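Local coordinates for protein 2-hydroxyhepta-2,4-diene-1, 7-dioateisomerase (Mycobacterium abscessus, PDB 3R6O) that probably isomerises 2-hydroxyhepta-2,4-diene-1,7-dioate, as a magnesium-binding enzyme of the fumarylacetoacetate hydrolase (FAH) family, at residues G110-T115 / M257-A262; I159-V164 / F238-R243; G183-N188 / C220-W225; W225-G230 / S308-K313; L248-S253 / G286-Q291. One frame throughout, in Å; residues are numbered along the deposited sequence.

In the fold
Contacts 2, 3 and 4 are buried, with contact 3 closest to the centre of the chain; contact 1 sits further out, partly exposed, and contact 5 is also peripheral but largely covered. Contact 2 packs the large mixed sheet on the five-stranded one through aliphatic and aromatic groups. Contact 3 works through backbone bonds, and contact 4, which shares W225 and a water with it, adds an indole N-H bond and ring packing. Neighbouring strands 155-165 and 181-192 tie contact 2 to contact 3, as 239-244 and 247-253 tie contact 2 to contact 5. Contacts 1 and 5, joined through T115 near the magnesium site, tie loops down mainly through polar bonds, contact 1 to another loop and contact 5 to a strand.

Contact 1. Residues G110-T115 / M257-A262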
# COMPACT_ATOMS: atom_id res chain seq x y z
N GLY A 110 -3.97 14.64 -2.31
CA GLY A 110 -4.03 15.69 -3.32
C GLY A 110 -5.00 16.78 -2.97
O GLY A 110 -5.99 16.54 -2.27
N PHE A 111 -4.72 17.99 -3.45
CA PHE A 111 -5.61 19.12 -3.30
C PHE A 111 -5.93 19.47 -1.85
O PHE A 111 -7.08 19.81 -1.54
CB PHE A 111 -6.90 18.86 -4.08
CG PHE A 111 -6.64 18.32 -5.47
CD1 PHE A 111 -5.88 19.05 -6.37
CD2 PHE A 111 -7.16 17.08 -5.86
CE1 PHE A 111 -5.62 18.56 -7.66
CE2 PHE A 111 -6.92 16.58 -7.14
CZ PHE A 111 -6.15 17.32 -8.04
N ASN A 112 -4.92 19.45 -0.99
CA ASN A 112 -5.14 19.85 0.39
C ASN A 112 -4.58 21.24 0.73
O ASN A 112 -4.49 21.62 1.89
CB ASN A 112 -4.65 18.81 1.37
CG ASN A 112 -5.22 19.03 2.78
OD1 ASN A 112 -6.37 19.46 2.92
ND2 ASN A 112 -4.42 18.77 3.80
N TYR A 113 -4.17 21.96 -0.31
CA TYR A 113 -3.79 23.34 -0.21
C TYR A 113 -4.56 24.06 -1.33
O TYR A 113 -4.82 23.47 -2.37
CB TYR A 113 -2.28 23.51 -0.42
CG TYR A 113 -1.43 23.16 0.78
CD1 TYR A 113 -0.93 24.14 1.64
CD2 TYR A 113 -1.15 21.84 1.07
CE1 TYR A 113 -0.13 23.78 2.79
CE2 TYR A 113 -0.37 21.47 2.19
CZ TYR A 113 0.13 22.44 3.04
OH TYR A 113 0.92 22.05 4.15
N PRO A 114 -4.91 25.32 -1.12
CA PRO A 114 -5.58 26.13 -2.17
C PRO A 114 -4.75 26.47 -3.41
O PRO A 114 -5.29 26.57 -4.51
CB PRO A 114 -5.92 27.42 -1.44
CG PRO A 114 -5.20 27.40 -0.14
CD PRO A 114 -4.88 26.00 0.19
N THR A 115 -3.44 26.65 -3.23
CA THR A 115 -2.55 27.03 -4.33
C THR A 115 -2.11 25.81 -5.12
O THR A 115 -1.45 25.94 -6.16
CB THR A 115 -1.32 27.82 -3.81
OG1 THR A 115 -0.63 27.03 -2.82
CG2 THR A 115 -1.80 29.13 -3.20
N MET A 257 -3.48 24.50 5.10
CA MET A 257 -4.13 23.24 4.79
C MET A 257 -5.65 23.40 4.86
O MET A 257 -6.21 23.93 5.81
CB MET A 257 -3.65 22.14 5.72
CG MET A 257 -2.18 21.78 5.57
SD MET A 257 -1.58 20.94 7.07
CE MET A 257 -2.18 19.31 6.79
N THR A 258 -6.30 22.95 3.81
CA THR A 258 -7.76 22.90 3.77
C THR A 258 -8.22 21.98 4.90
O THR A 258 -9.07 22.33 5.70
CB THR A 258 -8.20 22.31 2.43
OG1 THR A 258 -7.74 23.15 1.37
CG2 THR A 258 -9.69 22.12 2.38
N LEU A 259 -7.62 20.80 4.96
CA LEU A 259 -7.81 19.93 6.10
C LEU A 259 -6.55 19.94 6.96
O LEU A 259 -5.50 19.45 6.52
CB LEU A 259 -8.08 18.52 5.61
CG LEU A 259 -9.37 18.31 4.83
CD1 LEU A 259 -9.51 16.80 4.60
CD2 LEU A 259 -10.57 18.84 5.63
N GLY A 260 -6.67 20.43 8.19
CA GLY A 260 -5.56 20.36 9.15
C GLY A 260 -5.19 18.94 9.53
O GLY A 260 -5.94 17.98 9.24
N PHE A 261 -4.03 18.79 10.19
CA PHE A 261 -3.53 17.45 10.61
C PHE A 261 -4.58 16.54 11.26
O PHE A 261 -4.72 15.35 10.89
CB PHE A 261 -2.33 17.58 11.57
CG PHE A 261 -1.06 18.04 10.92
CD1 PHE A 261 -0.41 17.23 9.95
CD2 PHE A 261 -0.50 19.26 11.25
CE1 PHE A 261 0.77 17.67 9.35
CE2 PHE A 261 0.68 19.69 10.67
CZ PHE A 261 1.32 18.90 9.72
N ALA A 262 -5.34 17.08 12.21
CA ALA A 262 -6.34 16.28 12.90
C ALA A 262 -7.44 15.82 11.94
O ALA A 262 -7.82 14.66 11.93
CB ALA A 262 -6.90 17.06 14.14
O HOH W 1 -8.21 22.00 -0.93
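The loop after strand 106-110 is clasped to the turn leading into helix 261-269, and N112 is the clasp. Its side-chain amide imitates a peptide group. OD1 of N112 accepts a hydrogen bond from the backbone N of L259 at 2.7 Å, while ND2 gives a nearly straight bond (172°) to the O of L259 at 3.0 Å, lying in the carbonyl plane on a lone pair. With CG turned anti to the backbone N (chi1 -164°), the amide is carried out across L259 at about a right angle, and a further bond from ND2 to T282 O pins its rotation. The backbone O of N112 takes the N-H of T258 (N to O 3.0 Å), from well above the carbonyl plane, and the CA of M257 leans on that oxygen at 3.3 Å. M257 lays its CG against Y113, 3.5 Å from CZ and 3.4 Å from OH, meeting the ring obliquely. The thioether bends at chi3 (80°), and CE of M257 comes to rest over one face of F261. A water links F111 O to T258 OG1 on the more exposed side. G260 takes the N-cap position of the helix. Y113 lies close to E160, a magnesium ligand, so this is a pairing of connecting loops beside the metal site of an FAH-family domain, held by a side-chain amide bonded to both polar backbone atoms of one residue.

Contact 2. Residues I159-V164 / F238-R243; sequences IEIAVV and FDFELR. With MG (magnesium ion), chain B.
I159 reaches across to F240, E241 and L242, both arms of its branch meeting the F240 ring. CB of I159 rests 3.8 Å from CD1 of L242. CG2 of I159 comes in at the edge of the F240 ring, 3.7 Å from CD1. The other arm, CG1, anti to the backbone N (chi1 -166°), passes 4.0 Å from the same CD1 of F240 and runs on past that ring, its tip CD1 abutting the backbone O of E241 at 3.2 Å. This is one sheet facing another within the FAH C-terminal domain: strand 155-165 belongs to the large mixed sheet, strand 239-244 to the five-stranded one, and the two segments run roughly antiparallel at 144° with axes 7.7 Å apart, without a hydrogen bond between them. I161 approaches from over a face of F240, its CG1 4.2 Å from the centroid and its CD1 3.9 Å from CD2. CG2 of I161 turns to F238, meeting that ring obliquely. Between the isoleucines E160 points away from strand 239-244, and its OE2 binds magnesium at 2.3 Å, with D189 as the other protein ligand, while OE1 accepts a hydrogen bond from the backbone N of G283.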
# COMPACT_ATOMS: atom_id res chain seq x y z
N ILE A 159 6.66 19.00 -2.24
CA ILE A 159 7.04 19.00 -0.82
C ILE A 159 5.81 18.89 0.07
O ILE A 159 4.83 19.57 -0.13
CB ILE A 159 7.90 20.23 -0.45
CG1 ILE A 159 8.55 20.03 0.93
CG2 ILE A 159 7.09 21.60 -0.53
CD1 ILE A 159 9.53 21.22 1.31
N GLU A 160 5.87 17.97 1.02
CA GLU A 160 4.74 17.76 1.92
C GLU A 160 5.24 17.45 3.32
O GLU A 160 6.34 16.93 3.50
CB GLU A 160 3.86 16.61 1.39
CG GLU A 160 3.59 16.70 -0.10
CD GLU A 160 2.39 15.96 -0.61
OE1 GLU A 160 1.57 15.41 0.16
OE2 GLU A 160 2.28 15.92 -1.84
N ILE A 161 4.40 17.73 4.30
CA ILE A 161 4.63 17.27 5.63
C ILE A 161 3.84 15.92 5.81
O ILE A 161 2.62 15.84 5.53
CB ILE A 161 4.20 18.34 6.68
CG1 ILE A 161 4.87 19.71 6.44
CG2 ILE A 161 4.53 17.85 8.10
CD1 ILE A 161 6.40 19.70 6.27
N ALA A 162 4.56 14.91 6.26
CA ALA A 162 3.98 13.60 6.57
C ALA A 162 3.77 13.44 8.06
O ALA A 162 4.61 13.86 8.86
CB ALA A 162 4.90 12.44 6.07
N VAL A 163 2.68 12.78 8.42
CA VAL A 163 2.55 12.25 9.77
C VAL A 163 2.71 10.75 9.69
O VAL A 163 2.32 10.08 8.69
CB VAL A 163 1.22 12.58 10.49
CG1 VAL A 163 1.15 14.05 10.79
CG2 VAL A 163 0.03 12.14 9.68
N VAL A 164 3.27 10.23 10.77
CA VAL A 164 3.46 8.86 10.98
C VAL A 164 2.55 8.38 12.11
O VAL A 164 2.55 8.94 13.20
CB VAL A 164 4.92 8.59 11.38
CG1 VAL A 164 5.09 7.13 11.64
CG2 VAL A 164 5.89 9.05 10.28
N PHE A 238 4.12 23.90 10.95
CA PHE A 238 5.40 23.90 10.24
C PHE A 238 5.41 24.86 9.08
O PHE A 238 4.38 25.09 8.44
CB PHE A 238 5.72 22.51 9.72
CG PHE A 238 5.67 21.48 10.77
CD1 PHE A 238 6.80 21.12 11.47
CD2 PHE A 238 4.46 20.92 11.11
CE1 PHE A 238 6.71 20.20 12.48
CE2 PHE A 238 4.38 19.99 12.10
CZ PHE A 238 5.50 19.63 12.78
N ASP A 239 6.58 25.44 8.83
CA ASP A 239 6.80 26.25 7.63
C ASP A 239 7.86 25.56 6.83
O ASP A 239 8.86 25.14 7.38
CB ASP A 239 7.25 27.66 8.00
CG ASP A 239 6.18 28.44 8.75
OD1 ASP A 239 5.01 28.48 8.27
OD2 ASP A 239 6.50 28.99 9.82
N PHE A 240 7.66 25.42 5.53
CA PHE A 240 8.58 24.59 4.77
C PHE A 240 8.81 25.16 3.37
O PHE A 240 7.94 25.84 2.82
CB PHE A 240 8.07 23.14 4.72
CG PHE A 240 6.63 23.01 4.25
CD1 PHE A 240 6.35 22.71 2.95
CD2 PHE A 240 5.57 23.28 5.12
CE1 PHE A 240 5.03 22.60 2.51
CE2 PHE A 240 4.23 23.20 4.68
CZ PHE A 240 3.96 22.87 3.38
N GLU A 241 9.96 24.86 2.79
CA GLU A 241 10.26 25.31 1.45
C GLU A 241 11.01 24.28 0.64
O GLU A 241 11.75 23.48 1.17
CB GLU A 241 11.06 26.61 1.51
CG GLU A 241 12.55 26.43 1.78
CD GLU A 241 13.33 27.73 1.64
OE1 GLU A 241 12.76 28.80 1.93
OE2 GLU A 241 14.51 27.66 1.21
N LEU A 242 10.80 24.33 -0.68
CA LEU A 242 11.55 23.53 -1.61
C LEU A 242 12.20 24.43 -2.67
O LEU A 242 11.55 25.34 -3.22
CB LEU A 242 10.60 22.51 -2.25
CG LEU A 242 11.21 21.53 -3.25
CD1 LEU A 242 10.50 20.14 -3.21
CD2 LEU A 242 11.22 22.11 -4.70
N ARG A 243 13.49 24.19 -2.90
CA ARG A 243 14.30 24.86 -3.88
C ARG A 243 14.88 23.82 -4.81
O ARG A 243 15.04 22.67 -4.45
CB ARG A 243 15.48 25.62 -3.23
CG ARG A 243 15.07 26.54 -2.13
CD ARG A 243 16.24 27.30 -1.51
NE ARG A 243 15.73 28.36 -0.65
CZ ARG A 243 15.56 29.64 -1.01
NH1 ARG A 243 15.91 30.10 -2.23
NH2 ARG A 243 15.05 30.48 -0.12
MG MG B . 0.55 14.90 -3.05

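Contact 3. Residues G183-N188 / C220-W225; sequences GYMLAN and CPTGPW
N188, M185 and P221 bury most in this contact, where strand 181-192 of the large mixed sheet meets the chain running out of short strand 220-221 in a single antiparallel bridge. A187 and T222 form its non-hydrogen-bonded pair, with CA atoms 4.4 Å apart. The flanking bonds are N188 N to P221 O and G223 N to L186 O, both 3.1 Å. N188 also sets its CB 4.1 Å from CD of P221. Turned by a chi1 of -154°, its amide leads away from the bridge, and OD1 of N188 accepts a hydrogen bond from the backbone N of E158, a magnesium ligand of this protein, without the ion here. P221 packs further on M314 and L316 of strand 312-320. M185 reaches T222 from the other end of the contact: its chain bends at chi3, and CE comes 4.0 Å from CB of T222, while OG1 of T222 is held by S140 O. At G223 the backbone takes angles suited to glycine, and a cis peptide before P224 then carries the chain off the bridge toward W225. Here a water bridges the two segments, accepting from L186 N at 2.9 Å and donating to W225 O at 2.8 Å.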
# COMPACT_ATOMS: atom_id res chain seq x y z
N GLY A 183 4.57 11.02 15.17
CA GLY A 183 5.33 12.23 14.88
C GLY A 183 5.24 12.66 13.43
O GLY A 183 4.29 12.31 12.73
N TYR A 184 6.25 13.41 12.99
CA TYR A 184 6.19 14.10 11.71
C TYR A 184 7.50 13.94 10.94
O TYR A 184 8.58 13.86 11.54
CB TYR A 184 5.97 15.59 11.90
CG TYR A 184 4.87 16.07 12.82
CD1 TYR A 184 3.66 16.52 12.31
CD2 TYR A 184 5.09 16.19 14.17
CE1 TYR A 184 2.67 17.01 13.14
CE2 TYR A 184 4.12 16.70 15.02
CZ TYR A 184 2.91 17.12 14.50
OH TYR A 184 1.96 17.63 15.35
N MET A 185 7.43 13.95 9.61
CA MET A 185 8.63 13.87 8.76
C MET A 185 8.43 14.76 7.54
O MET A 185 7.28 14.91 7.06
CB MET A 185 8.82 12.49 8.14
CG MET A 185 8.82 11.36 9.06
SD MET A 185 9.49 9.99 8.14
CE MET A 185 8.08 9.42 7.19
N LEU A 186 9.53 15.30 7.03
CA LEU A 186 9.49 15.98 5.74
C LEU A 186 9.36 14.88 4.68
O LEU A 186 9.84 13.76 4.87
CB LEU A 186 10.78 16.79 5.54
CG LEU A 186 10.82 17.94 4.54
CD1 LEU A 186 9.65 18.87 4.76
CD2 LEU A 186 12.20 18.70 4.64
N ALA A 187 8.65 15.17 3.60
CA ALA A 187 8.48 14.19 2.55
C ALA A 187 8.35 14.86 1.18
O ALA A 187 8.16 16.08 1.10
CB ALA A 187 7.28 13.26 2.83
N ASN A 188 8.45 14.06 0.12
CA ASN A 188 8.07 14.54 -1.27
C ASN A 188 7.16 13.54 -1.99
O ASN A 188 7.48 12.36 -2.05
CB ASN A 188 9.33 14.79 -2.08
CG ASN A 188 9.10 15.83 -3.20
OD1 ASN A 188 8.36 15.58 -4.14
ND2 ASN A 188 9.67 17.02 -3.04
N CYS A 220 9.18 8.51 -3.14
CA CYS A 220 8.75 9.01 -1.81
C CYS A 220 9.91 9.26 -0.86
O CYS A 220 10.07 8.57 0.17
CB CYS A 220 7.72 8.09 -1.15
SG CYS A 220 6.77 8.93 0.17
N PRO A 221 10.78 10.22 -1.20
CA PRO A 221 11.77 10.68 -0.26
C PRO A 221 11.16 11.08 1.09
O PRO A 221 10.10 11.69 1.12
CB PRO A 221 12.40 11.89 -0.95
CG PRO A 221 12.11 11.72 -2.39
CD PRO A 221 10.82 10.99 -2.45
N THR A 222 11.83 10.73 2.18
CA THR A 222 11.38 11.04 3.55
C THR A 222 12.58 11.32 4.46
O THR A 222 13.71 10.88 4.19
CB THR A 222 10.62 9.84 4.18
OG1 THR A 222 11.49 8.70 4.29
CG2 THR A 222 9.40 9.46 3.37
N GLY A 223 12.33 12.04 5.56
CA GLY A 223 13.39 12.39 6.52
C GLY A 223 13.88 13.83 6.36
O GLY A 223 13.33 14.60 5.57
N PRO A 224 14.96 14.17 7.05
CA PRO A 224 15.91 13.25 7.68
C PRO A 224 15.53 12.63 9.02
O PRO A 224 16.24 11.73 9.50
CB PRO A 224 17.18 14.12 7.84
CG PRO A 224 16.69 15.52 7.88
CD PRO A 224 15.46 15.55 6.98
N TRP A 225 14.46 13.09 9.66
CA TRP A 225 14.10 12.50 10.94
C TRP A 225 12.63 12.49 11.23
O TRP A 225 11.86 13.25 10.65
CB TRP A 225 14.90 13.17 12.08
CG TRP A 225 14.76 14.66 12.21
CD1 TRP A 225 13.66 15.34 12.63
CD2 TRP A 225 15.77 15.66 11.97
NE1 TRP A 225 13.89 16.69 12.61
CE2 TRP A 225 15.19 16.92 12.23
CE3 TRP A 225 17.11 15.61 11.54
CZ2 TRP A 225 15.88 18.12 12.08
CZ3 TRP A 225 17.80 16.79 11.40
CH2 TRP A 225 17.19 18.04 11.67
O HOH W 2 12.03 15.04 8.48

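Contact 4. Residues W225-G230 / S308-K313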
# COMPACT_ATOMS: atom_id res chain seq x y z
N TRP A 225 14.46 13.09 9.66
CA TRP A 225 14.10 12.50 10.94
C TRP A 225 12.63 12.49 11.23
O TRP A 225 11.86 13.25 10.65
CB TRP A 225 14.90 13.17 12.08
CG TRP A 225 14.76 14.66 12.21
CD1 TRP A 225 13.66 15.34 12.63
CD2 TRP A 225 15.77 15.66 11.97
NE1 TRP A 225 13.89 16.69 12.61
CE2 TRP A 225 15.19 16.92 12.23
CE3 TRP A 225 17.11 15.61 11.54
CZ2 TRP A 225 15.88 18.12 12.08
CZ3 TRP A 225 17.80 16.79 11.40
CH2 TRP A 225 17.19 18.04 11.67
N LEU A 226 12.23 11.58 12.10
CA LEU A 226 10.92 11.61 12.72
C LEU A 226 10.94 12.56 13.88
O LEU A 226 11.61 12.31 14.88
CB LEU A 226 10.50 10.22 13.19
CG LEU A 226 9.18 10.09 13.93
CD1 LEU A 226 8.03 10.36 12.99
CD2 LEU A 226 9.03 8.65 14.51
N PHE A 227 10.20 13.65 13.76
CA PHE A 227 10.11 14.65 14.84
C PHE A 227 8.93 14.21 15.67
O PHE A 227 7.78 14.26 15.20
CB PHE A 227 9.90 16.03 14.21
CG PHE A 227 9.69 17.14 15.19
CD1 PHE A 227 10.76 17.73 15.85
CD2 PHE A 227 8.42 17.64 15.44
CE1 PHE A 227 10.57 18.77 16.75
CE2 PHE A 227 8.23 18.69 16.32
CZ PHE A 227 9.28 19.25 16.98
N THR A 228 9.19 13.68 16.86
CA THR A 228 8.11 13.07 17.64
C THR A 228 7.17 14.08 18.30
O THR A 228 7.50 15.26 18.51
CB THR A 228 8.62 12.11 18.72
OG1 THR A 228 9.29 12.88 19.73
CG2 THR A 228 9.56 11.05 18.10
N THR A 229 5.98 13.59 18.62
CA THR A 229 4.95 14.41 19.25
C THR A 229 5.25 14.68 20.71
O THR A 229 4.81 15.69 21.28
CB THR A 229 3.57 13.76 19.08
OG1 THR A 229 3.64 12.39 19.49
CG2 THR A 229 3.18 13.78 17.62
N GLY A 230 6.01 13.79 21.33
CA GLY A 230 6.35 13.94 22.73
C GLY A 230 5.11 14.18 23.58
O GLY A 230 4.17 13.38 23.54
N SER A 308 12.70 22.43 6.45
CA SER A 308 11.77 22.88 7.45
C SER A 308 12.58 23.05 8.75
O SER A 308 13.54 22.30 9.02
CB SER A 308 10.59 21.91 7.52
OG SER A 308 9.90 21.93 8.75
N ALA A 309 12.28 24.08 9.53
CA ALA A 309 13.10 24.37 10.70
C ALA A 309 13.12 23.18 11.69
O ALA A 309 14.15 22.87 12.28
CB ALA A 309 12.63 25.65 11.40
N LYS A 310 11.99 22.50 11.85
CA LYS A 310 11.92 21.45 12.87
C LYS A 310 12.14 20.06 12.29
O LYS A 310 12.41 19.12 13.03
CB LYS A 310 10.59 21.48 13.61
CG LYS A 310 10.47 22.63 14.58
CD LYS A 310 9.12 22.63 15.29
CE LYS A 310 7.97 23.14 14.41
NZ LYS A 310 6.80 23.59 15.26
N LEU A 311 12.06 19.94 10.98
CA LEU A 311 12.09 18.65 10.35
C LEU A 311 13.36 18.40 9.53
O LEU A 311 13.51 17.34 8.95
CB LEU A 311 10.85 18.52 9.47
CG LEU A 311 9.50 18.69 10.15
CD1 LEU A 311 8.45 18.50 9.11
CD2 LEU A 311 9.29 17.69 11.33
N GLY A 312 14.26 19.39 9.46
CA GLY A 312 15.57 19.17 8.85
C GLY A 312 15.55 19.43 7.35
O GLY A 312 14.71 20.17 6.87
N LYS A 313 16.51 18.89 6.63
CA LYS A 313 16.71 19.25 5.23
C LYS A 313 16.96 18.02 4.38
O LYS A 313 17.51 17.01 4.84
CB LYS A 313 17.87 20.25 5.08
O HOH W 2 12.03 15.04 8.48
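F227 of strand 226-228 lies nearest L311 in the connection of the hairpin between strands 303-308 and 312-320, their CA atoms 6.3 Å apart, and the hairpin is closed by bonds from S308 N to G312 O and from G312 N to S308 O. Against this turn stands the indole of W225. Its NE1 donates to K310 O at 2.9 Å (160°), with the oxygen almost in the ring plane. L311 O lies over one face of the same indole, 3.6 Å above the plane and toward the rim. The six-membered ring reaches on to G312, whose CA is 3.4 Å from CH2 of W225; lacking a side chain, G312 lets the indole sit directly against the backbone. A chi1 of 176° swings the F227 ring away from its own N and out toward the turn, where CB of K310 makes a CH-pi contact over one face, 4.2 Å from the centroid and 14° off the normal, and CD of K310 meets CZ of F227 at 3.8 Å. L311 approaches at about a right angle, its CD2 3.4 Å from CB of F227. The lysine bends at chi3, about its CG-CD bond, and NZ pairs with E236, bonds T237 O and meets the F238 ring in a cation-pi contact. The water on W225 O also donates to L311 O. K310 thus serves in two ways: its backbone oxygen satisfies the buried indole N-H and its aliphatic stem covers an aromatic face, while its charge is probably balanced by E236.

Contact 5. Residues L248-S253 / G286-Q291; sequences LRQSGS and GGCGFQ
The flat amide of Q250 meets G286 in its own plane: NE2 makes a long bond to the backbone O of G286, 3.3 Å off and 3° out of the amide plane, at 157° on the hydrogen, and has T284 OG1 as its other acceptor. Seen from the G286 carbonyl, the donor stands well above the plane and not on a lone pair. SG of C288 lies 3.7 Å from the same NE2. Q250 gets there by an extended chain beyond CG, and its CG passes 3.4 Å from G286 O. The residue sits in a classic beta bulge, where R249 and Q250 both face L242 at the edge of the five-stranded sheet. There G287, having no side chain, slips close to the strand, its CA 3.5 Å from R249 O, which takes up the place a CB would need. A water takes the N-H of S251 and donates to G286 O at 2.9 Å, while OE1 of Q291 accepts a hydrogen bond from C288 N and braces the loop from inside. I159 N holds OE1 of Q250. Both polar atoms of that amide are therefore satisfied, fixing which way it is turned, and the loop bearing C288, whose side chain adjoins E158, a magnesium ligand of this protein, hangs on the sheet through polar contacts to its backbone.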
# COMPACT_ATOMS: atom_id res chain seq x y z
N LEU A 248 14.03 29.14 -5.24
CA LEU A 248 12.77 28.82 -4.58
C LEU A 248 11.71 28.34 -5.58
O LEU A 248 11.45 29.03 -6.57
CB LEU A 248 12.25 30.02 -3.79
CG LEU A 248 11.09 29.77 -2.83
CD1 LEU A 248 11.47 28.79 -1.73
CD2 LEU A 248 10.59 31.10 -2.26
N ARG A 249 11.14 27.16 -5.35
CA ARG A 249 9.98 26.68 -6.10
C ARG A 249 8.70 26.71 -5.26
O ARG A 249 7.64 27.17 -5.71
CB ARG A 249 10.20 25.25 -6.63
CG ARG A 249 11.41 25.07 -7.59
CD ARG A 249 11.36 25.98 -8.81
NE ARG A 249 12.39 25.60 -9.78
CZ ARG A 249 12.32 24.58 -10.63
NH1 ARG A 249 11.28 23.78 -10.69
NH2 ARG A 249 13.33 24.36 -11.44
N GLN A 250 8.76 26.15 -4.06
CA GLN A 250 7.57 26.04 -3.23
C GLN A 250 7.81 26.58 -1.86
O GLN A 250 8.87 26.38 -1.30
CB GLN A 250 7.12 24.58 -3.08
CG GLN A 250 6.89 23.82 -4.35
CD GLN A 250 6.27 22.45 -4.09
OE1 GLN A 250 6.99 21.46 -3.87
NE2 GLN A 250 4.94 22.39 -4.04
N SER A 251 6.78 27.20 -1.28
CA SER A 251 6.86 27.72 0.08
C SER A 251 5.49 27.54 0.72
O SER A 251 4.47 28.02 0.16
CB SER A 251 7.28 29.20 0.08
OG SER A 251 7.33 29.68 1.43
N GLY A 252 5.43 26.80 1.83
CA GLY A 252 4.18 26.58 2.50
C GLY A 252 4.25 26.67 4.00
O GLY A 252 5.34 26.64 4.60
N SER A 253 3.07 26.84 4.58
CA SER A 253 2.80 26.76 6.00
C SER A 253 1.59 25.82 6.20
O SER A 253 0.61 25.90 5.48
CB SER A 253 2.44 28.14 6.53
OG SER A 253 1.97 28.12 7.88
N GLY A 286 1.31 25.26 -3.91
CA GLY A 286 1.64 25.56 -5.33
C GLY A 286 3.13 25.63 -5.68
O GLY A 286 3.98 25.42 -4.83
N GLY A 287 3.44 25.97 -6.93
CA GLY A 287 4.82 26.07 -7.41
C GLY A 287 5.42 24.79 -8.02
O GLY A 287 6.60 24.72 -8.31
N CYS A 288 4.58 23.79 -8.25
CA CYS A 288 5.01 22.53 -8.91
C CYS A 288 5.27 22.77 -10.39
O CYS A 288 4.76 23.74 -10.97
CB CYS A 288 3.91 21.47 -8.77
SG CYS A 288 3.42 21.00 -7.07
N GLY A 289 6.04 21.87 -11.01
CA GLY A 289 6.43 21.94 -12.39
C GLY A 289 5.30 22.12 -13.41
O GLY A 289 5.46 22.86 -14.36
N PHE A 290 4.18 21.46 -13.19
CA PHE A 290 3.09 21.45 -14.15
C PHE A 290 2.36 22.79 -14.20
O PHE A 290 1.58 23.02 -15.10
CB PHE A 290 2.09 20.30 -13.84
CG PHE A 290 1.15 20.59 -12.72
CD1 PHE A 290 -0.12 21.12 -12.97
CD2 PHE A 290 1.52 20.35 -11.41
CE1 PHE A 290 -0.99 21.40 -11.94
CE2 PHE A 290 0.68 20.63 -10.38
CZ PHE A 290 -0.61 21.15 -10.64
N GLN A 291 2.65 23.69 -13.25
CA GLN A 291 1.89 24.91 -13.10
C GLN A 291 2.49 26.08 -13.87
O GLN A 291 2.08 27.22 -13.65
CB GLN A 291 1.73 25.22 -11.61
CG GLN A 291 0.86 24.16 -10.92
CD GLN A 291 0.75 24.35 -9.42
OE1 GLN A 291 1.70 24.08 -8.70
NE2 GLN A 291 -0.42 24.80 -8.95
O HOH W 3 4.28 27.50 -2.89